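PDB 3VUP: beta-1,4-mannanase from Aplysia kurodai, which probably hydrolyses beta-1,4-mannosidic linkages of mannans in the digestive fluid of the sea hare, using a TIM-barrel glycoside hydrolase fold. Local coordinates for residues F32-Q38 / D91-L95; Y102-V106 / I347-L351; N238-D242 / V255-Y259; Y264-W270 / F294-G300. All coordinates share one frame; numbering follows the deposited sequence. Where two conformers were deposited one is given.

Interaction 1: F32-Q38 / D91-L95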
# COMPACT_ATOMS: atom_id res chain seq x y z
N PHE A 32 -7.60 7.61 12.82
CA PHE A 32 -7.79 6.37 13.57
C PHE A 32 -7.17 6.45 14.95
O PHE A 32 -6.11 7.04 15.12
CB PHE A 32 -7.23 5.18 12.79
CG PHE A 32 -7.98 4.93 11.53
CD1 PHE A 32 -9.17 4.23 11.56
CD2 PHE A 32 -7.55 5.49 10.34
CE1 PHE A 32 -9.90 4.05 10.42
CE2 PHE A 32 -8.29 5.31 9.18
CZ PHE A 32 -9.46 4.58 9.22
N GLY A 33 -7.84 5.85 15.93
CA GLY A 33 -7.33 5.83 17.29
C GLY A 33 -7.65 7.11 18.02
O GLY A 33 -7.97 8.13 17.40
N ASP A 34 -7.56 7.07 19.35
CA ASP A 34 -7.82 8.24 20.19
C ASP A 34 -9.11 8.98 19.82
O ASP A 34 -9.16 10.22 19.84
CB ASP A 34 -6.60 9.17 20.19
CG ASP A 34 -5.38 8.55 20.86
OD1 ASP A 34 -5.51 7.46 21.47
OD2 ASP A 34 -4.29 9.16 20.80
N GLY A 35 -10.15 8.22 19.50
CA GLY A 35 -11.46 8.76 19.21
C GLY A 35 -11.61 9.40 17.84
O GLY A 35 -12.66 9.96 17.52
N GLN A 36 -10.58 9.31 17.01
CA GLN A 36 -10.54 10.07 15.76
C GLN A 36 -11.41 9.49 14.65
O GLN A 36 -11.89 10.22 13.79
CB GLN A 36 -9.10 10.22 15.29
CG GLN A 36 -8.28 11.04 16.27
CD GLN A 36 -6.78 11.05 15.99
OE1 GLN A 36 -6.14 12.09 16.11
NE2 GLN A 36 -6.21 9.90 15.65
N TRP A 37 -11.60 8.17 14.66
CA TRP A 37 -12.42 7.54 13.63
C TRP A 37 -13.88 7.97 13.74
O TRP A 37 -14.49 8.37 12.75
CB TRP A 37 -12.28 6.02 13.66
CG TRP A 37 -13.39 5.32 12.94
CD1 TRP A 37 -14.42 4.64 13.52
CD2 TRP A 37 -13.61 5.25 11.52
NE1 TRP A 37 -15.26 4.14 12.55
CE2 TRP A 37 -14.78 4.49 11.32
CE3 TRP A 37 -12.92 5.73 10.40
CZ2 TRP A 37 -15.29 4.22 10.05
CZ3 TRP A 37 -13.43 5.46 9.14
CH2 TRP A 37 -14.60 4.71 8.98
N GLN A 38 -14.43 7.91 14.94
CA GLN A 38 -15.82 8.31 15.09
C GLN A 38 -16.02 9.79 14.75
O GLN A 38 -17.08 10.18 14.25
CB GLN A 38 -16.36 7.97 16.49
CG GLN A 38 -16.49 6.47 16.76
CD GLN A 38 -17.46 5.76 15.82
OE1 GLN A 38 -18.38 6.37 15.27
NE2 GLN A 38 -17.25 4.46 15.64
N ASP A 91 -12.03 1.05 16.13
CA ASP A 91 -12.01 1.90 14.95
C ASP A 91 -11.70 1.09 13.70
O ASP A 91 -12.35 1.25 12.66
CB ASP A 91 -10.96 3.01 15.09
CG ASP A 91 -11.28 4.01 16.19
OD1 ASP A 91 -12.45 4.10 16.63
OD2 ASP A 91 -10.34 4.72 16.60
N MET A 92 -10.70 0.22 13.79
CA MET A 92 -10.32 -0.57 12.64
C MET A 92 -11.42 -1.56 12.26
O MET A 92 -11.71 -1.75 11.07
CB MET A 92 -8.98 -1.28 12.88
CG MET A 92 -7.80 -0.31 13.04
SD MET A 92 -7.50 0.75 11.59
CE MET A 92 -7.02 -0.47 10.36
N LYS A 93 -12.07 -2.16 13.25
CA LYS A 93 -13.19 -3.04 12.97
C LYS A 93 -14.35 -2.28 12.34
O LYS A 93 -14.95 -2.74 11.37
CB LYS A 93 -13.65 -3.78 14.23
CG LYS A 93 -14.97 -4.54 14.02
CD LYS A 93 -15.10 -5.77 14.89
CE LYS A 93 -16.23 -6.66 14.39
NZ LYS A 93 -17.53 -5.93 14.28
N ASP A 94 -14.66 -1.10 12.88
CA ASP A 94 -15.76 -0.32 12.35
C ASP A 94 -15.49 0.18 10.93
O ASP A 94 -16.41 0.26 10.11
CB ASP A 94 -16.11 0.84 13.28
CG ASP A 94 -17.49 1.39 13.03
OD1 ASP A 94 -18.45 0.59 12.97
OD2 ASP A 94 -17.63 2.62 12.87
N LEU A 95 -14.24 0.53 10.65
CA LEU A 95 -13.83 0.88 9.30
C LEU A 95 -14.22 -0.25 8.34
O LEU A 95 -14.84 -0.02 7.30
CB LEU A 95 -12.32 1.10 9.24
CG LEU A 95 -11.69 1.11 7.85
CD1 LEU A 95 -12.18 2.27 6.99
CD2 LEU A 95 -10.18 1.13 7.98
O HOH W 1 -13.00 6.76 17.18
O HOH W 2 -15.03 3.15 16.94
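Trp37, in the first turn of helix 36-53, comes closest to Asp91 of helix 88-101, with CA atoms 5.8 Å apart, and a type I' turn from Gly33 to Gln36 leads into the first of these helices. Both belong to the outer helical layer of the (beta/alpha)8 TIM barrel. The indole of Trp37 lies along the partner helix: the backbone of Asp91 and Leu95 sits over one face, and CH2 meets Leu95 CD1 at 4.0 Å. Phe32 reaches deeper, CZ 3.7 Å from Leu95 CD2, while the bent chain of Met92 brings SD to 4.4 Å from the ring centroid, an oblique Met-aromatic contact; Leu61 of strand 58-65 packs against both Phe32 and Leu95. The carboxylate of Asp91 is shared out: OD2 takes Gly33 N through its anti lone pair at 2.8 Å and also binds Thr87, whereas OD1 receives two waters, one held by Gln38 N and the other by Gln38 NE2. Asp94, its CG anti to the backbone N (chi1 -161°), swings its carboxylate to the indole edge. There OD2, also salt-bridged to Lys41, accepts a weak bond from Gln38 NE2 and a nearly straight one (174°) from Trp37 NE1, 2.8 Å away and exactly in the ring plane.

Interaction 2: Y102-V106 / I347-L351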
# COMPACT_ATOMS: atom_id res chain seq x y z
N TYR A 102 -20.78 -1.21 1.86
CA TYR A 102 -20.68 -0.65 0.52
C TYR A 102 -19.94 -1.56 -0.46
O TYR A 102 -19.58 -1.13 -1.55
CB TYR A 102 -20.03 0.73 0.58
CG TYR A 102 -20.84 1.68 1.42
CD1 TYR A 102 -22.00 2.26 0.93
CD2 TYR A 102 -20.48 1.95 2.73
CE1 TYR A 102 -22.76 3.10 1.71
CE2 TYR A 102 -21.23 2.79 3.52
CZ TYR A 102 -22.37 3.36 3.01
OH TYR A 102 -23.13 4.20 3.79
N ASN A 103 -19.72 -2.82 -0.07
CA ASN A 103 -19.03 -3.76 -0.93
C ASN A 103 -17.68 -3.23 -1.41
O ASN A 103 -17.33 -3.30 -2.60
CB ASN A 103 -19.92 -4.18 -2.10
CG ASN A 103 -21.05 -5.07 -1.67
OD1 ASN A 103 -20.93 -5.81 -0.70
ND2 ASN A 103 -22.16 -5.03 -2.40
N ILE A 104 -16.91 -2.69 -0.47
CA ILE A 104 -15.58 -2.18 -0.75
C ILE A 104 -14.54 -2.95 0.05
O ILE A 104 -14.64 -3.07 1.27
CB ILE A 104 -15.46 -0.68 -0.40
CG1 ILE A 104 -16.46 0.16 -1.21
CG2 ILE A 104 -14.03 -0.18 -0.60
CD1 ILE A 104 -16.24 0.14 -2.69
N LEU A 105 -13.54 -3.47 -0.65
CA LEU A 105 -12.36 -4.05 -0.04
C LEU A 105 -11.39 -2.95 0.37
O LEU A 105 -11.08 -2.05 -0.41
CB LEU A 105 -11.66 -4.98 -1.04
CG LEU A 105 -12.43 -6.24 -1.42
CD1 LEU A 105 -11.86 -6.82 -2.70
CD2 LEU A 105 -12.38 -7.26 -0.30
N VAL A 106 -10.91 -3.05 1.61
CA VAL A 106 -10.07 -2.02 2.20
C VAL A 106 -8.61 -2.45 2.23
O VAL A 106 -8.30 -3.59 2.58
CB VAL A 106 -10.54 -1.72 3.63
CG1 VAL A 106 -9.71 -0.62 4.26
CG2 VAL A 106 -11.97 -1.32 3.61
N ILE A 347 -15.30 -6.91 -11.72
CA ILE A 347 -15.17 -5.83 -10.75
C ILE A 347 -16.24 -5.82 -9.65
O ILE A 347 -15.89 -5.73 -8.48
CB ILE A 347 -14.98 -4.46 -11.45
CG1 ILE A 347 -13.59 -4.42 -12.12
CG2 ILE A 347 -15.14 -3.32 -10.46
CD1 ILE A 347 -13.39 -3.28 -13.08
N PRO A 348 -17.54 -5.95 -10.00
CA PRO A 348 -18.54 -5.93 -8.92
C PRO A 348 -18.34 -7.08 -7.94
O PRO A 348 -18.07 -8.21 -8.35
CB PRO A 348 -19.86 -6.09 -9.67
CG PRO A 348 -19.59 -5.52 -11.01
CD PRO A 348 -18.18 -5.92 -11.32
N ILE A 349 -18.47 -6.77 -6.66
CA ILE A 349 -18.33 -7.77 -5.61
C ILE A 349 -19.47 -7.67 -4.63
O ILE A 349 -20.19 -6.67 -4.57
CB ILE A 349 -16.98 -7.63 -4.85
CG1 ILE A 349 -16.89 -6.30 -4.11
CG2 ILE A 349 -15.80 -7.82 -5.80
CD1 ILE A 349 -15.68 -6.19 -3.21
N SER A 350 -19.64 -8.74 -3.86
CA SER A 350 -20.66 -8.79 -2.83
C SER A 350 -20.02 -9.35 -1.56
O SER A 350 -19.54 -10.48 -1.55
CB SER A 350 -21.82 -9.68 -3.28
OG SER A 350 -22.87 -9.70 -2.33
N LEU A 351 -20.03 -8.55 -0.51
CA LEU A 351 -19.41 -8.94 0.75
C LEU A 351 -20.46 -9.24 1.81
O LEU A 351 -20.27 -10.10 2.66
CB LEU A 351 -18.48 -7.84 1.25
CG LEU A 351 -17.34 -7.48 0.30
CD1 LEU A 351 -16.53 -6.33 0.87
CD2 LEU A 351 -16.46 -8.69 0.03
OXT LEU A 351 -21.53 -8.61 1.82
O HOH W 3 -21.62 -4.33 -5.50
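A single direct hydrogen bond joins Asn103 to the chain terminus: Leu351 N donates to Asn103 OD1 at 2.9 Å, nearly straight at 169° but from above the amide plane, 49° out of it. The other half of the same amide works through water, ND2 donating to a molecule that in turn donates to Ile349 O. Asn103 has positive phi because it is the C-prime residue of the Schellman motif that ends helix 88-101, just before barrel strand 105-112.

Aliphatic groups flank this polar link. Ile349 carries CG1 between its backbone N and carbonyl carbon (chi1 64°), which packs CD1 on Leu105 CG at 3.7 Å and also lays it against Asn103 O, 3.4 Å away. Leu351 CD1 lies 3.8 Å from Ile104 O, a carbonyl buried here without a polar partner, while Val16 and Asn57 also touch Ile349. With an alanine in place of Asn103, Leu351 N would probably lose its acceptor and the water at Ile349 O one of its donors, letting the terminus move more freely.

One amide thus serves both the direct and the water-mediated bond, so the last residues are tied to the barrel's helix-to-strand turn by a neutral polar link among aliphatic contacts.

Interaction 3: N238-D242 / V255-Y259. With SO4 (sulfate ion), chain D.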
# COMPACT_ATOMS: atom_id res chain seq x y z
N ASN A 238 15.21 -5.62 -8.30
CA ASN A 238 14.02 -5.80 -7.47
C ASN A 238 14.40 -6.05 -6.02
O ASN A 238 14.90 -7.13 -5.69
CB ASN A 238 13.16 -6.95 -7.98
CG ASN A 238 11.95 -7.20 -7.10
OD1 ASN A 238 11.53 -6.33 -6.34
ND2 ASN A 238 11.40 -8.40 -7.19
N HIS A 239 14.19 -5.05 -5.18
CA HIS A 239 14.53 -5.15 -3.78
C HIS A 239 13.56 -5.94 -2.92
O HIS A 239 13.87 -6.25 -1.78
CB HIS A 239 14.68 -3.75 -3.20
CG HIS A 239 15.90 -3.06 -3.68
ND1 HIS A 239 17.15 -3.35 -3.18
CD2 HIS A 239 16.09 -2.16 -4.68
CE1 HIS A 239 18.06 -2.64 -3.83
NE2 HIS A 239 17.44 -1.91 -4.74
N TYR A 240 12.39 -6.26 -3.46
CA TYR A 240 11.27 -6.69 -2.63
C TYR A 240 10.84 -8.13 -2.86
O TYR A 240 9.73 -8.52 -2.48
CB TYR A 240 10.10 -5.72 -2.79
CG TYR A 240 10.50 -4.29 -2.52
CD1 TYR A 240 10.83 -3.85 -1.24
CD2 TYR A 240 10.57 -3.37 -3.56
CE1 TYR A 240 11.18 -2.53 -1.00
CE2 TYR A 240 10.93 -2.05 -3.33
CZ TYR A 240 11.22 -1.64 -2.04
OH TYR A 240 11.57 -0.33 -1.78
N SER A 241 11.71 -8.90 -3.49
CA SER A 241 11.49 -10.32 -3.67
C SER A 241 11.40 -11.04 -2.32
O SER A 241 11.89 -10.56 -1.29
CB SER A 241 12.65 -10.93 -4.44
OG SER A 241 13.84 -10.84 -3.66
N ASP A 242 10.81 -12.23 -2.36
CA ASP A 242 10.75 -13.08 -1.18
C ASP A 242 12.16 -13.31 -0.63
O ASP A 242 12.38 -13.26 0.58
CB ASP A 242 10.15 -14.45 -1.53
CG ASP A 242 8.69 -14.39 -1.96
OD1 ASP A 242 8.08 -13.30 -2.06
OD2 ASP A 242 8.14 -15.48 -2.21
N VAL A 255 6.81 -12.06 3.44
CA VAL A 255 6.94 -11.77 2.02
C VAL A 255 5.65 -11.12 1.53
O VAL A 255 4.62 -11.18 2.20
CB VAL A 255 7.24 -13.05 1.20
CG1 VAL A 255 8.47 -13.75 1.76
CG2 VAL A 255 6.04 -13.98 1.18
N PHE A 256 5.71 -10.46 0.38
CA PHE A 256 4.52 -9.86 -0.20
C PHE A 256 3.73 -10.87 -1.01
O PHE A 256 4.28 -11.71 -1.71
CB PHE A 256 4.91 -8.66 -1.06
CG PHE A 256 5.56 -7.57 -0.27
CD1 PHE A 256 4.93 -7.07 0.86
CD2 PHE A 256 6.82 -7.08 -0.61
CE1 PHE A 256 5.52 -6.08 1.62
CE2 PHE A 256 7.41 -6.09 0.16
CZ PHE A 256 6.77 -5.60 1.28
N ASP A 257 2.41 -10.77 -0.90
CA ASP A 257 1.51 -11.56 -1.72
C ASP A 257 1.27 -10.95 -3.10
O ASP A 257 1.02 -11.67 -4.07
CB ASP A 257 0.17 -11.74 -1.01
CG ASP A 257 0.34 -12.50 0.28
OD1 ASP A 257 0.38 -13.74 0.19
OD2 ASP A 257 0.46 -11.85 1.35
N PHE A 258 1.34 -9.63 -3.17
CA PHE A 258 1.21 -8.95 -4.44
C PHE A 258 2.02 -7.68 -4.39
O PHE A 258 2.31 -7.15 -3.32
CB PHE A 258 -0.26 -8.68 -4.83
CG PHE A 258 -1.01 -7.73 -3.93
CD1 PHE A 258 -1.14 -6.38 -4.26
CD2 PHE A 258 -1.68 -8.19 -2.81
CE1 PHE A 258 -1.89 -5.51 -3.48
CE2 PHE A 258 -2.44 -7.34 -2.02
CZ PHE A 258 -2.56 -6.00 -2.36
N TYR A 259 2.44 -7.24 -5.57
CA TYR A 259 3.19 -6.01 -5.70
C TYR A 259 2.26 -4.85 -6.07
O TYR A 259 1.16 -5.06 -6.59
CB TYR A 259 4.26 -6.19 -6.75
CG TYR A 259 5.38 -7.15 -6.42
CD1 TYR A 259 6.16 -6.99 -5.27
CD2 TYR A 259 5.71 -8.19 -7.28
CE1 TYR A 259 7.22 -7.85 -5.00
CE2 TYR A 259 6.78 -9.04 -7.02
CZ TYR A 259 7.53 -8.87 -5.89
OH TYR A 259 8.61 -9.68 -5.62
S SO4 D . 8.76 -12.60 -8.05
O1 SO4 D . 8.83 -14.00 -7.65
O2 SO4 D . 7.37 -12.18 -8.07
O3 SO4 D . 9.49 -11.78 -7.10
O4 SO4 D . 9.31 -12.47 -9.40
O HOH W 4 7.91 -10.54 -1.51
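Tyr240 sets its CB against the rim of the Phe256 ring, 4.0 Å from CE2, while its carbonyl O lies at the edge of that ring near CD2. The same O also comes to the edge of the Tyr259 ring, in its plane and 3.6 Å from CE1, so one carbonyl sits between two aromatic edges. Its partner there is a water, which donates to Tyr240 O and to Asp242 OD1 and accepts from Phe256 N at 2.9 Å. This three-way water stitches the two segments together where direct backbone bonds are absent.

Asp242 packs by the flank of its carboxylate, OD1 3.4 Å from Val255 CB; a salt bridge to Lys287 satisfies the same oxygen, and that lysine also binds Phe256 O. Farther along, the Tyr259 hydroxyl donates to O3 of a bound sulfate at 2.7 Å, and Asn238 ND2 adds a weak bond to the phenol oxygen from 3.4 Å, the amide plane turned 79° from the ring. Asn238 is itself steadied by an Asx turn: OD1 accepts Tyr240 N at 3.0 Å, from above the amide plane, and Asn230 as well. The sulfate, probably from the crystallisation liquor, is also held by His286 N.

Beyond the contact, the Tyr240 hydroxyl bonds to Glu164 and Tyr197, and its ring packs on Met222 and Val224 of strand 220-224. The two segments flank helix 242-249 and join its two ends, within the beta-alpha-beta crossover from strand 220-224 to the neighbouring parallel strand 259-262 of the TIM barrel.

Interaction 4: Y264-W270 / F294-G300. With SO4 (sulfate ion), chain F.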
# COMPACT_ATOMS: atom_id res chain seq x y z
N TYR A 264 3.56 7.99 -12.10
CA TYR A 264 3.27 9.37 -12.44
C TYR A 264 4.23 9.83 -13.52
O TYR A 264 5.43 9.53 -13.47
CB TYR A 264 3.45 10.25 -11.21
CG TYR A 264 2.52 9.97 -10.06
CD1 TYR A 264 1.24 10.53 -10.02
CD2 TYR A 264 2.91 9.16 -8.99
CE1 TYR A 264 0.39 10.31 -8.97
CE2 TYR A 264 2.05 8.93 -7.93
CZ TYR A 264 0.79 9.51 -7.92
OH TYR A 264 -0.07 9.34 -6.87
N SER A 265 3.72 10.58 -14.48
CA SER A 265 4.59 11.25 -15.44
C SER A 265 5.30 12.41 -14.75
O SER A 265 4.85 12.91 -13.72
CB SER A 265 3.80 11.73 -16.67
OG SER A 265 2.78 12.66 -16.35
N TRP A 266 6.43 12.82 -15.33
CA TRP A 266 7.19 13.97 -14.84
C TRP A 266 7.29 14.97 -15.97
O TRP A 266 7.74 14.63 -17.07
CB TRP A 266 8.59 13.54 -14.39
CG TRP A 266 9.51 14.69 -14.15
CD1 TRP A 266 10.62 15.02 -14.88
CD2 TRP A 266 9.40 15.69 -13.13
NE1 TRP A 266 11.21 16.14 -14.36
CE2 TRP A 266 10.49 16.58 -13.28
CE3 TRP A 266 8.49 15.91 -12.09
CZ2 TRP A 266 10.68 17.67 -12.44
CZ3 TRP A 266 8.70 17.00 -11.25
CH2 TRP A 266 9.78 17.87 -11.43
N GLN A 267 6.85 16.20 -15.71
CA GLN A 267 6.86 17.25 -16.72
C GLN A 267 6.17 16.78 -17.99
O GLN A 267 6.60 17.07 -19.11
CB GLN A 267 8.29 17.75 -16.98
CG GLN A 267 8.93 18.32 -15.73
CD GLN A 267 10.27 18.98 -16.00
OE1 GLN A 267 10.91 18.71 -17.01
NE2 GLN A 267 10.70 19.84 -15.09
N GLY A 268 5.09 16.04 -17.80
CA GLY A 268 4.27 15.57 -18.90
C GLY A 268 4.72 14.29 -19.57
O GLY A 268 4.05 13.82 -20.49
N LYS A 269 5.84 13.72 -19.14
CA LYS A 269 6.43 12.58 -19.83
C LYS A 269 6.55 11.35 -18.95
O LYS A 269 7.03 11.42 -17.81
CB LYS A 269 7.82 12.94 -20.36
CG LYS A 269 7.80 14.07 -21.37
CD LYS A 269 9.22 14.41 -21.82
CE LYS A 269 9.22 15.47 -22.91
NZ LYS A 269 10.59 15.75 -23.43
N TRP A 270 6.14 10.21 -19.49
CA TRP A 270 6.35 8.92 -18.82
C TRP A 270 7.83 8.56 -18.87
O TRP A 270 8.47 8.73 -19.90
CB TRP A 270 5.55 7.82 -19.50
CG TRP A 270 4.07 7.98 -19.38
CD1 TRP A 270 3.18 8.18 -20.40
CD2 TRP A 270 3.30 7.92 -18.18
NE1 TRP A 270 1.90 8.25 -19.90
CE2 TRP A 270 1.95 8.10 -18.54
CE3 TRP A 270 3.62 7.73 -16.83
CZ2 TRP A 270 0.92 8.10 -17.60
CZ3 TRP A 270 2.60 7.74 -15.90
CH2 TRP A 270 1.26 7.92 -16.29
N PHE A 294 -2.11 6.78 -9.35
CA PHE A 294 -1.94 7.53 -10.58
C PHE A 294 -3.02 8.60 -10.61
O PHE A 294 -4.03 8.48 -9.90
CB PHE A 294 -2.06 6.64 -11.82
CG PHE A 294 -3.40 5.93 -11.96
CD1 PHE A 294 -4.43 6.49 -12.70
CD2 PHE A 294 -3.59 4.69 -11.37
CE1 PHE A 294 -5.64 5.82 -12.83
CE2 PHE A 294 -4.80 4.02 -11.50
CZ PHE A 294 -5.83 4.59 -12.24
N TRP A 295 -2.82 9.64 -11.41
CA TRP A 295 -3.87 10.62 -11.65
C TRP A 295 -3.65 11.37 -12.95
O TRP A 295 -2.55 11.35 -13.50
CB TRP A 295 -4.09 11.59 -10.47
CG TRP A 295 -2.93 12.45 -10.06
CD1 TRP A 295 -1.67 12.51 -10.59
CD2 TRP A 295 -2.96 13.39 -8.99
NE1 TRP A 295 -0.91 13.43 -9.89
CE2 TRP A 295 -1.68 13.97 -8.90
CE3 TRP A 295 -3.94 13.78 -8.08
CZ2 TRP A 295 -1.38 14.95 -7.95
CZ3 TRP A 295 -3.64 14.74 -7.14
CH2 TRP A 295 -2.37 15.31 -7.07
N GLU A 296 -4.69 12.02 -13.44
CA GLU A 296 -4.65 12.60 -14.77
C GLU A 296 -3.65 13.75 -14.89
O GLU A 296 -3.01 13.90 -15.93
CB GLU A 296 -6.05 13.05 -15.18
CG GLU A 296 -6.14 13.59 -16.60
CD GLU A 296 -7.56 13.89 -17.08
OE1 GLU A 296 -7.73 14.86 -17.83
OE2 GLU A 296 -8.50 13.13 -16.76
N GLN A 297 -3.50 14.55 -13.84
CA GLN A 297 -2.61 15.70 -13.95
C GLN A 297 -1.15 15.29 -14.19
O GLN A 297 -0.36 16.09 -14.71
CB GLN A 297 -2.71 16.64 -12.75
CG GLN A 297 -2.16 16.09 -11.47
CD GLN A 297 -1.84 17.21 -10.51
OE1 GLN A 297 -2.74 17.92 -10.05
NE2 GLN A 297 -0.55 17.41 -10.23
N ASP A 298 -0.79 14.06 -13.83
CA ASP A 298 0.52 13.50 -14.16
C ASP A 298 0.30 12.17 -14.89
O ASP A 298 0.84 11.13 -14.50
CB ASP A 298 1.39 13.34 -12.93
CG ASP A 298 1.71 14.66 -12.27
OD1 ASP A 298 2.48 15.46 -12.86
OD2 ASP A 298 1.20 14.92 -11.15
N GLY A 299 -0.50 12.24 -15.94
CA GLY A 299 -0.87 11.07 -16.72
C GLY A 299 -0.34 11.07 -18.14
O GLY A 299 -0.85 10.35 -19.00
N GLY A 300 0.69 11.87 -18.40
CA GLY A 300 1.37 11.85 -19.68
C GLY A 300 0.50 12.22 -20.87
O GLY A 300 0.86 11.91 -22.00
S SO4 F . -6.99 13.99 -11.66
O1 SO4 F . -6.74 14.00 -10.24
O2 SO4 F . -7.56 12.71 -11.79
O3 SO4 F . -8.12 14.82 -12.00
O4 SO4 F . -5.81 14.53 -12.33
O HOH W 5 3.46 15.12 -15.59
O HOH W 6 5.22 16.65 -13.28
O HOH W 7 3.41 11.91 -23.26
O HOH W 8 0.51 9.02 -22.40
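Ser265 sits at the heart of the contact, its N donating to Asp298 O at 2.9 Å along an almost straight path. Its OG, placed between the backbone N and carbonyl carbon (chi1 61°), accepts Gly300 N at 3.0 Å. A water bonded to this hydroxyl accepts from Gly268 N and donates to Asp298 OD1. Gly300 N lies over a face of the Trp270 indole, whose CZ2 is 3.2 Å from Gly299 O, and a CB on Gly300 would clash with that ring at NE1. Tyr264 turns the edge of its ring to the face of the five-membered ring of Trp295 in an offset edge-to-face pair, planes at 80° and centroids 5.1 Å apart.

These are the loops that follow neighbouring strands 259-262 and 289-293, at the C-terminal end of the TIM barrel, where glycoside hydrolases of this fold carry their active sites; the Tyr264 hydroxyl bonds to Glu293.

Asp298 OD2 fixes the Trp295 indole, accepting from NE1 at 2.9 Å, and takes Gln297 NE2 too. Were Trp295 an alanine, the Tyr264 edge would probably lose the ring it faces, and Asp298 OD2 one of its donors. Farther out, Trp322 packs edge-to-face with Trp295, and Gln297 N donates at 2.8 Å to O4 of a sulfate, probably from the crystallisation liquor, which is also held weakly by Glu296 N, and by Arg327, Asn330 and Gln331.

All four contacts belong to one TIM barrel but serve different parts of it. Interaction 1 is the buried one, tying two outer helices together, whereas the other three are partly buried. It touches interaction 2 through Leu95 and Val106, where helix 88-101 and strand 105-112, consecutive in the chain, pack together. Interaction 2 closes the chain at its C-terminus, and interactions 3 and 4 are nested within that span. Strand 259-262 links those two along the chain, beginning in interaction 3 and leading into interaction 4, though they do not touch. Carboxylates accept directly across interaction 1; in interactions 3 and 4 they reach across through waters, beside an amide-phenol bond in one and backbone and serine bonds in the other; interaction 2 relies on a neutral amide.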